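Local atomic coordinates of glycerol-3-phosphate dehydrogenase [NAD(+)] (Dunaliella salina, PDB entry 6IUY), a protein that probably interconverts dihydroxyacetone phosphate and glycerol 3-phosphate with NAD(H), and carries a phosphatase-like domain in the same chain for direct conversion to glycerol. Residues D36-D41 / R124-F129; D30-A35 / N200-G205; A119-R124 / A252-Y257. All coordinates share one frame; numbering follows the deposited sequence.

Interaction 1: D36-D41 / R124-F129. With MG (magnesium ion), chain F.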
loop_
_atom_site.group_PDB
_atom_site.type_symbol
_atom_site.label_atom_id
_atom_site.label_comp_id
_atom_site.label_asym_id
_atom_site.label_seq_id
_atom_site.Cartn_x
_atom_site.Cartn_y
_atom_site.Cartn_z
ATOM N N ASP A 36 -20.546 -4.450 27.452
ATOM C CA ASP A 36 -19.379 -3.751 26.930
ATOM C C ASP A 36 -18.544 -3.209 28.074
ATOM O O ASP A 36 -17.330 -3.055 27.952
ATOM C CB ASP A 36 -19.803 -2.614 26.001
ATOM C CG ASP A 36 -20.555 -3.104 24.785
ATOM O OD1 ASP A 36 -20.064 -4.050 24.120
ATOM O OD2 ASP A 36 -21.643 -2.546 24.505
ATOM N N ALA A 37 -19.212 -2.899 29.183
ATOM C CA ALA A 37 -18.527 -2.489 30.400
ATOM C C ALA A 37 -19.352 -2.840 31.641
ATOM O O ALA A 37 -20.570 -2.697 31.639
ATOM C CB ALA A 37 -18.233 -1.006 30.364
ATOM N N VAL A 38 -18.664 -3.295 32.687
ATOM C CA VAL A 38 -19.255 -3.579 33.993
ATOM C C VAL A 38 -18.677 -2.615 35.039
ATOM O O VAL A 38 -17.454 -2.557 35.233
ATOM C CB VAL A 38 -18.980 -5.040 34.429
ATOM C CG1 VAL A 38 -19.740 -5.384 35.693
ATOM C CG2 VAL A 38 -19.340 -6.007 33.312
ATOM N N CYS A 39 -19.546 -1.859 35.711
ATOM C CA CYS A 39 -19.098 -0.940 36.763
ATOM C C CYS A 39 -19.351 -1.501 38.168
ATOM O O CYS A 39 -20.475 -1.891 38.504
ATOM C CB CYS A 39 -19.785 0.411 36.604
ATOM S SG CYS A 39 -19.610 1.109 34.952
ATOM N N PHE A 40 -18.306 -1.546 38.990
ATOM C CA PHE A 40 -18.446 -2.118 40.321
ATOM C C PHE A 40 -18.414 -1.029 41.388
ATOM O O PHE A 40 -17.535 -0.158 41.375
ATOM C CB PHE A 40 -17.341 -3.139 40.608
ATOM C CG PHE A 40 -17.520 -4.457 39.908
ATOM C CD1 PHE A 40 -17.268 -4.579 38.548
ATOM C CD2 PHE A 40 -17.898 -5.586 40.615
ATOM C CE1 PHE A 40 -17.421 -5.796 37.902
ATOM C CE2 PHE A 40 -18.056 -6.808 39.979
ATOM C CZ PHE A 40 -17.818 -6.917 38.619
ATOM N N ASP A 41 -19.361 -1.093 42.316
ATOM C CA ASP A 41 -19.275 -0.288 43.526
ATOM C C ASP A 41 -18.164 -0.894 44.353
ATOM O O ASP A 41 -17.927 -2.092 44.256
ATOM C CB ASP A 41 -20.597 -0.282 44.295
ATOM C CG ASP A 41 -20.496 0.435 45.639
ATOM O OD1 ASP A 41 -20.113 1.630 45.679
ATOM O OD2 ASP A 41 -20.786 -0.217 46.658
ATOM N N ARG A 124 -11.777 -11.007 28.239
ATOM C CA ARG A 124 -12.567 -10.984 27.006
ATOM C C ARG A 124 -12.938 -9.559 26.547
ATOM O O ARG A 124 -13.934 -9.357 25.840
ATOM C CB ARG A 124 -13.836 -11.823 27.167
ATOM C CG ARG A 124 -14.911 -11.192 28.023
ATOM C CD ARG A 124 -16.077 -12.161 28.208
ATOM N NE ARG A 124 -15.666 -13.334 28.971
ATOM C CZ ARG A 124 -16.355 -14.465 29.016
ATOM N NH1 ARG A 124 -17.481 -14.569 28.332
ATOM N NH2 ARG A 124 -15.920 -15.489 29.738
ATOM N N GLY A 125 -12.138 -8.572 26.945
ATOM C CA GLY A 125 -12.329 -7.218 26.452
ATOM C C GLY A 125 -13.498 -6.425 27.014
ATOM O O GLY A 125 -13.819 -5.358 26.502
ATOM N N VAL A 126 -14.156 -6.928 28.052
ATOM C CA VAL A 126 -15.145 -6.105 28.752
ATOM C C VAL A 126 -14.386 -5.087 29.608
ATOM O O VAL A 126 -13.517 -5.467 30.384
ATOM C CB VAL A 126 -16.087 -6.955 29.620
ATOM C CG1 VAL A 126 -17.057 -6.071 30.412
ATOM C CG2 VAL A 126 -16.872 -7.914 28.749
ATOM N N GLU A 127 -14.672 -3.797 29.454
ATOM C CA GLU A 127 -13.995 -2.812 30.308
ATOM C C GLU A 127 -14.645 -2.727 31.683
ATOM O O GLU A 127 -15.871 -2.715 31.812
ATOM C CB GLU A 127 -13.963 -1.415 29.665
ATOM C CG GLU A 127 -12.624 -1.123 28.964
ATOM C CD GLU A 127 -11.807 -0.041 29.646
ATOM O OE1 GLU A 127 -12.132 1.142 29.432
ATOM O OE2 GLU A 127 -10.836 -0.357 30.378
ATOM N N VAL A 128 -13.801 -2.665 32.701
ATOM C CA VAL A 128 -14.252 -2.663 34.078
ATOM C C VAL A 128 -13.977 -1.315 34.735
ATOM O O VAL A 128 -12.879 -0.752 34.608
ATOM C CB VAL A 128 -13.578 -3.798 34.878
ATOM C CG1 VAL A 128 -13.743 -3.580 36.386
ATOM C CG2 VAL A 128 -14.151 -5.150 34.433
ATOM N N PHE A 129 -14.998 -0.797 35.412
ATOM C CA PHE A 129 -14.889 0.438 36.175
ATOM C C PHE A 129 -15.228 0.235 37.651
ATOM O O PHE A 129 -16.094 -0.573 38.010
ATOM C CB PHE A 129 -15.816 1.510 35.608
ATOM C CG PHE A 129 -15.483 1.934 34.221
ATOM C CD1 PHE A 129 -14.705 3.062 34.002
ATOM C CD2 PHE A 129 -15.970 1.230 33.129
ATOM C CE1 PHE A 129 -14.405 3.470 32.724
ATOM C CE2 PHE A 129 -15.671 1.630 31.850
ATOM C CZ PHE A 129 -14.883 2.751 31.644
HETATM MG MG MG F . -21.676 -0.095 48.605
#
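V38 is hydrogen-bonded through its backbone to two residues of R124-F129, E127 and F129. Its N donates to E127 O at 3.0 Å, and its O accepts F129 N at 3.0 Å with an N-H...O angle of 169°. Because the two partners flank V128, this is a parallel ladder; the axes of strands 37-40 and 127-129 diverge by only 18°. The ladder goes on with E127 N to D36 O at 3.1 Å and F40 N to F129 O at 2.6 Å, the latter notably short. A37 and C39 turn their backbone bonds the other way, A37 to N200 and I202, C39 to I202 and V204, which makes 37-40 an inner strand of the parallel sheet of the HAD-like domain. Just past F40, D41 OD2 binds magnesium at 2.1 Å, together with D43 O and D206 OD1, consistent with the HAD DxDx(T/V) motif; D41 OD1 is held by a salt bridge to K185. Polar groups around the ladder have partners too: D36 OD2 accepts the backbone N atoms of N199 and N200, while N152 ND2 serves both E127 OE2 and the backbone carbonyl V128 O. Above and below the bonded backbones the side chains pair by face. A37 CB meets the F129 ring edge-on at CE2 (4.0 Å), and on the opposite face V38 CG2 touches V126 CG1 at 3.7 Å.

Interaction 2: D30-A35 / N200-G205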
loop_
_atom_site.group_PDB
_atom_site.type_symbol
_atom_site.label_atom_id
_atom_site.label_comp_id
_atom_site.label_asym_id
_atom_site.label_seq_id
_atom_site.Cartn_x
_atom_site.Cartn_y
_atom_site.Cartn_z
ATOM N N ASP A 30 -28.966 -11.553 28.842
ATOM C CA ASP A 30 -28.390 -11.144 27.573
ATOM C C ASP A 30 -27.458 -9.937 27.767
ATOM O O ASP A 30 -26.331 -9.928 27.258
ATOM C CB ASP A 30 -29.498 -10.818 26.568
ATOM C CG ASP A 30 -29.007 -10.815 25.130
ATOM O OD1 ASP A 30 -29.394 -9.893 24.376
ATOM O OD2 ASP A 30 -28.248 -11.738 24.748
ATOM N N LEU A 31 -27.928 -8.932 28.511
ATOM C CA LEU A 31 -27.141 -7.718 28.753
ATOM C C LEU A 31 -25.843 -8.011 29.501
ATOM O O LEU A 31 -24.823 -7.369 29.261
ATOM C CB LEU A 31 -27.952 -6.687 29.532
ATOM C CG LEU A 31 -28.911 -5.822 28.729
ATOM C CD1 LEU A 31 -29.681 -4.908 29.664
ATOM C CD2 LEU A 31 -28.154 -5.008 27.690
ATOM N N TRP A 32 -25.891 -8.986 30.404
ATOM C CA TRP A 32 -24.714 -9.420 31.132
ATOM C C TRP A 32 -23.710 -10.071 30.198
ATOM O O TRP A 32 -22.506 -9.821 30.279
ATOM C CB TRP A 32 -25.104 -10.403 32.223
ATOM C CG TRP A 32 -23.946 -11.022 32.918
ATOM C CD1 TRP A 32 -23.621 -12.348 32.949
ATOM C CD2 TRP A 32 -22.955 -10.348 33.700
ATOM N NE1 TRP A 32 -22.495 -12.544 33.717
ATOM C CE2 TRP A 32 -22.060 -11.329 34.181
ATOM C CE3 TRP A 32 -22.732 -9.009 34.041
ATOM C CZ2 TRP A 32 -20.956 -11.014 34.979
ATOM C CZ3 TRP A 32 -21.631 -8.697 34.845
ATOM C CH2 TRP A 32 -20.764 -9.697 35.304
ATOM N N GLN A 33 -24.219 -10.917 29.309
ATOM C CA GLN A 33 -23.369 -11.670 28.405
ATOM C C GLN A 33 -22.832 -10.789 27.275
ATOM O O GLN A 33 -21.717 -10.995 26.781
ATOM C CB GLN A 33 -24.144 -12.871 27.842
ATOM C CG GLN A 33 -24.235 -14.034 28.827
ATOM C CD GLN A 33 -24.961 -15.249 28.260
ATOM O OE1 GLN A 33 -25.588 -15.186 27.200
ATOM N NE2 GLN A 33 -24.888 -16.358 28.982
ATOM N N GLN A 34 -23.631 -9.802 26.888
ATOM C CA GLN A 34 -23.302 -8.925 25.777
ATOM C C GLN A 34 -22.731 -7.597 26.286
ATOM O O GLN A 34 -22.745 -6.596 25.576
ATOM C CB GLN A 34 -24.550 -8.677 24.931
ATOM C CG GLN A 34 -24.321 -8.710 23.442
ATOM C CD GLN A 34 -24.064 -10.108 22.939
ATOM O OE1 GLN A 34 -24.579 -11.081 23.497
ATOM N NE2 GLN A 34 -23.256 -10.223 21.887
ATOM N N ALA A 35 -22.252 -7.592 27.528
ATOM C CA ALA A 35 -21.832 -6.358 28.183
ATOM C C ALA A 35 -20.591 -5.774 27.538
ATOM O O ALA A 35 -19.687 -6.506 27.141
ATOM C CB ALA A 35 -21.572 -6.601 29.664
ATOM N N ASN A 200 -23.830 -1.346 25.990
ATOM C CA ASN A 200 -24.360 -2.045 27.150
ATOM C C ASN A 200 -23.440 -1.900 28.351
ATOM O O ASN A 200 -22.363 -2.488 28.378
ATOM C CB ASN A 200 -24.565 -3.526 26.836
ATOM C CG ASN A 200 -25.342 -3.739 25.562
ATOM O OD1 ASN A 200 -26.283 -2.997 25.269
ATOM N ND2 ASN A 200 -24.940 -4.738 24.779
ATOM N N ILE A 201 -23.878 -1.119 29.337
ATOM C CA ILE A 201 -23.108 -0.899 30.562
ATOM C C ILE A 201 -23.892 -1.399 31.780
ATOM O O ILE A 201 -25.054 -1.050 31.966
ATOM C CB ILE A 201 -22.752 0.597 30.754
ATOM C CG1 ILE A 201 -22.131 1.171 29.476
ATOM C CG2 ILE A 201 -21.803 0.767 31.924
ATOM C CD1 ILE A 201 -22.026 2.679 29.470
ATOM N N ILE A 202 -23.239 -2.214 32.600
ATOM C CA ILE A 202 -23.875 -2.875 33.722
ATOM C C ILE A 202 -23.427 -2.186 34.999
ATOM O O ILE A 202 -22.260 -1.783 35.093
ATOM C CB ILE A 202 -23.495 -4.393 33.795
ATOM C CG1 ILE A 202 -23.642 -5.079 32.429
ATOM C CG2 ILE A 202 -24.271 -5.122 34.904
ATOM C CD1 ILE A 202 -25.014 -4.955 31.789
ATOM N N MET A 203 -24.336 -2.037 35.970
ATOM C CA MET A 203 -23.926 -1.594 37.302
ATOM C C MET A 203 -24.045 -2.744 38.295
ATOM O O MET A 203 -25.087 -3.405 38.375
ATOM C CB MET A 203 -24.748 -0.389 37.782
ATOM C CG MET A 203 -24.339 0.124 39.185
ATOM S SD MET A 203 -22.846 1.162 39.195
ATOM C CE MET A 203 -21.802 0.310 40.371
ATOM N N VAL A 204 -22.974 -2.981 39.050
ATOM C CA VAL A 204 -22.979 -4.015 40.081
ATOM C C VAL A 204 -22.678 -3.391 41.437
ATOM O O VAL A 204 -21.607 -2.795 41.612
ATOM C CB VAL A 204 -21.942 -5.122 39.797
ATOM C CG1 VAL A 204 -22.137 -6.283 40.761
ATOM C CG2 VAL A 204 -22.047 -5.598 38.356
ATOM N N GLY A 205 -23.614 -3.529 42.382
ATOM C CA GLY A 205 -23.458 -2.973 43.722
ATOM C C GLY A 205 -24.510 -3.357 44.763
ATOM O O GLY A 205 -25.458 -4.097 44.481
#
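Helix-on-sheet packing of an alpha/beta domain is the element here: the C-terminal end of helix 26-33 rests on strand 201-205 of the HAD-like sheet through L31, Q34, A35, N200 and I202. One hydrogen bond joins the segments. N200 ND2 donates to Q34 O at 3.0 Å with an almost straight N-H...O angle of 175°; the acceptor lies in the amide plane of N200, whereas the nitrogen stands above the carbonyl plane of Q34, well off a lone pair. Q34 is the first residue past the helix, so the asparagine amide ties down the carbonyl where the chain leaves it. Over the same amide comes L31, its side chain at about a right angle to that of N200, with CD2 3.7 Å from N200 OD1. Two residues on, I202 inserts its longer branch. CG1 is anti to the carbonyl carbon (chi1 -48°), which brings it to A35 CB at 3.8 Å, and the terminal CD1 reaches L31 O at 3.5 Å. The other branch, CG2, approaches the edge of the W32 indole at CE3, 4.3 Å away. W32 NE1 is bonded to L250 O, and its ring meets W242 edge-to-face. Beyond the pair, L31, W32 and I202 all pack on strand 223-227, while W32 also touches V38 of strand 37-40; the helix end thus spans three neighbouring strands.

Interaction 3: A119-R124 / A252-Y257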
loop_
_atom_site.group_PDB
_atom_site.type_symbol
_atom_site.label_atom_id
_atom_site.label_comp_id
_atom_site.label_asym_id
_atom_site.label_seq_id
_atom_site.Cartn_x
_atom_site.Cartn_y
_atom_site.Cartn_z
ATOM N N ALA A 119 -10.993 -10.387 36.471
ATOM C CA ALA A 119 -9.982 -10.903 35.537
ATOM C C ALA A 119 -10.616 -11.507 34.291
ATOM O O ALA A 119 -10.152 -11.281 33.173
ATOM C CB ALA A 119 -9.106 -11.931 36.216
ATOM N N ALA A 120 -11.680 -12.280 34.494
ATOM C CA ALA A 120 -12.405 -12.890 33.400
ATOM C C ALA A 120 -12.978 -11.832 32.454
ATOM O O ALA A 120 -12.867 -11.951 31.225
ATOM C CB ALA A 120 -13.520 -13.778 33.938
ATOM N N LEU A 121 -13.606 -10.807 33.025
ATOM C CA LEU A 121 -14.196 -9.745 32.217
ATOM C C LEU A 121 -13.106 -9.071 31.371
ATOM O O LEU A 121 -13.267 -8.901 30.164
ATOM C CB LEU A 121 -14.925 -8.720 33.100
ATOM C CG LEU A 121 -16.184 -9.222 33.826
ATOM C CD1 LEU A 121 -16.558 -8.292 34.970
ATOM C CD2 LEU A 121 -17.367 -9.383 32.866
ATOM N N LYS A 122 -11.987 -8.718 31.984
ATOM C CA LYS A 122 -10.951 -8.017 31.235
ATOM C C LYS A 122 -10.358 -8.923 30.127
ATOM O O LYS A 122 -10.047 -8.458 29.031
ATOM C CB LYS A 122 -9.872 -7.500 32.197
ATOM C CG LYS A 122 -10.462 -6.572 33.287
ATOM C CD LYS A 122 -9.425 -5.763 34.058
ATOM C CE LYS A 122 -8.999 -4.534 33.279
ATOM N NZ LYS A 122 -8.126 -3.657 34.103
ATOM N N ALA A 123 -10.254 -10.221 30.409
ATOM C CA ALA A 123 -9.677 -11.182 29.477
ATOM C C ALA A 123 -10.477 -11.296 28.190
ATOM O O ALA A 123 -9.918 -11.655 27.153
ATOM C CB ALA A 123 -9.555 -12.556 30.135
ATOM N N ARG A 124 -11.777 -11.007 28.239
ATOM C CA ARG A 124 -12.567 -10.984 27.006
ATOM C C ARG A 124 -12.938 -9.559 26.547
ATOM O O ARG A 124 -13.934 -9.357 25.840
ATOM C CB ARG A 124 -13.836 -11.823 27.167
ATOM C CG ARG A 124 -14.911 -11.192 28.023
ATOM C CD ARG A 124 -16.077 -12.161 28.208
ATOM N NE ARG A 124 -15.666 -13.334 28.971
ATOM C CZ ARG A 124 -16.355 -14.465 29.016
ATOM N NH1 ARG A 124 -17.481 -14.569 28.332
ATOM N NH2 ARG A 124 -15.920 -15.489 29.738
ATOM N N ALA A 252 -20.569 -17.832 36.149
ATOM C CA ALA A 252 -21.107 -18.979 35.434
ATOM C C ALA A 252 -22.203 -18.605 34.441
ATOM O O ALA A 252 -22.749 -19.475 33.761
ATOM C CB ALA A 252 -21.630 -20.011 36.429
ATOM N N LYS A 253 -22.547 -17.325 34.362
ATOM C CA LYS A 253 -23.502 -16.886 33.350
ATOM C C LYS A 253 -22.780 -16.105 32.255
ATOM O O LYS A 253 -23.396 -15.681 31.271
ATOM C CB LYS A 253 -24.625 -16.055 33.976
ATOM C CG LYS A 253 -25.533 -16.855 34.920
ATOM C CD LYS A 253 -26.103 -18.088 34.220
ATOM C CE LYS A 253 -26.904 -18.973 35.171
ATOM N NZ LYS A 253 -27.180 -20.320 34.593
ATOM N N LEU A 254 -21.471 -15.928 32.429
ATOM C CA LEU A 254 -20.614 -15.386 31.364
ATOM C C LEU A 254 -20.667 -16.305 30.149
ATOM O O LEU A 254 -20.515 -17.527 30.291
ATOM C CB LEU A 254 -19.161 -15.244 31.832
ATOM C CG LEU A 254 -18.777 -14.083 32.752
ATOM C CD1 LEU A 254 -17.313 -14.172 33.130
ATOM C CD2 LEU A 254 -19.057 -12.763 32.080
ATOM N N LYS A 255 -20.884 -15.743 28.960
ATOM C CA LYS A 255 -20.897 -16.577 27.758
ATOM C C LYS A 255 -19.535 -17.259 27.556
ATOM O O LYS A 255 -18.475 -16.645 27.759
ATOM C CB LYS A 255 -21.268 -15.761 26.518
ATOM C CG LYS A 255 -21.867 -16.624 25.401
ATOM C CD LYS A 255 -22.159 -15.815 24.149
ATOM C CE LYS A 255 -22.904 -16.635 23.094
ATOM N NZ LYS A 255 -23.314 -15.812 21.909
ATOM N N ARG A 256 -19.573 -18.544 27.200
ATOM C CA ARG A 256 -18.368 -19.284 26.824
ATOM C C ARG A 256 -18.571 -19.811 25.415
ATOM O O ARG A 256 -19.444 -20.650 25.173
ATOM C CB ARG A 256 -18.077 -20.436 27.783
ATOM C CG ARG A 256 -16.706 -21.033 27.581
ATOM C CD ARG A 256 -16.510 -22.330 28.349
ATOM N NE ARG A 256 -16.454 -22.121 29.788
ATOM C CZ ARG A 256 -17.394 -22.525 30.639
ATOM N NH1 ARG A 256 -18.465 -23.175 30.197
ATOM N NH2 ARG A 256 -17.256 -22.284 31.938
ATOM N N TYR A 257 -17.774 -19.310 24.482
ATOM C CA TYR A 257 -17.989 -19.585 23.069
ATOM C C TYR A 257 -17.519 -20.986 22.700
ATOM O O TYR A 257 -16.410 -21.372 23.061
ATOM C CB TYR A 257 -17.269 -18.530 22.225
ATOM C CG TYR A 257 -17.941 -17.182 22.257
ATOM C CD1 TYR A 257 -17.741 -16.300 23.316
ATOM C CD2 TYR A 257 -18.787 -16.790 21.236
ATOM C CE1 TYR A 257 -18.382 -15.058 23.343
ATOM C CE2 TYR A 257 -19.410 -15.554 21.246
ATOM C CZ TYR A 257 -19.210 -14.700 22.302
ATOM O OH TYR A 257 -19.847 -13.484 22.303
#
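R124 and L254 meet where the C-terminal end of helix 114-123 faces the loop joining the parallel sheet of the HAD-like domain to the dinucleotide-binding sheet, which leads from helix 247-251 to strand 257-262. The helix ends in a Schellman motif, with V126 N bonded to L121 O, G125 N bonded to K122 O and positive-phi G125 as the C-prime residue; R124 is where the backbone departs from helical geometry. From that point the arginine runs across to the loop. Its CB is directed toward A252-Y257, and CG sits between the backbone N and the carbonyl carbon (chi1 74°). The chain is extended at chi2, then bends at chi3 (65°), and this turn brings the guanidinium face against L254. R124 CZ is 4.1 Å from L254 CB. R124 NH2 lies 3.9 Å from the same L254 CB and has a hydrogen-bond partner in G287 O, in the loop before strand 290-291. L254 CD1 covers one face of the flat group, offset toward its rim. K255 O lies at the guanidinium edge, near its plane; the modelled separation of 2.4 Å between R124 NH1 and K255 O is too short to trust in detail, although the N-H...O angle of 152° suits a hydrogen bond. Apolar contact does the rest. L254 CD1 touches A120 CB at 3.9 Å, and where the side chains of L121 and L254 cross at about a right angle, L121 CD2 rests 3.9 Å from L254 CD2.

Overall arrangement
Interaction 1 is the most buried of the three and is mostly backbone ladder within the parallel sheet; interactions 2 and 3 are only partly buried and depend on side chains. Interactions 1 and 2 share that sheet, since strands 37-40 and 201-205 are neighbours in it. R124 lies in the segments of both interactions 1 and 3 but makes its contact across the pair only in 3, and L121 packs on V38, F40 and V128. Q33 NE2, probably bonded to K253 O, links the helix of interaction 2 to the loop of interaction 3. Only interaction 1 reaches the magnesium; interaction 3 lies away from the annotated sites, toward the dinucleotide-binding part.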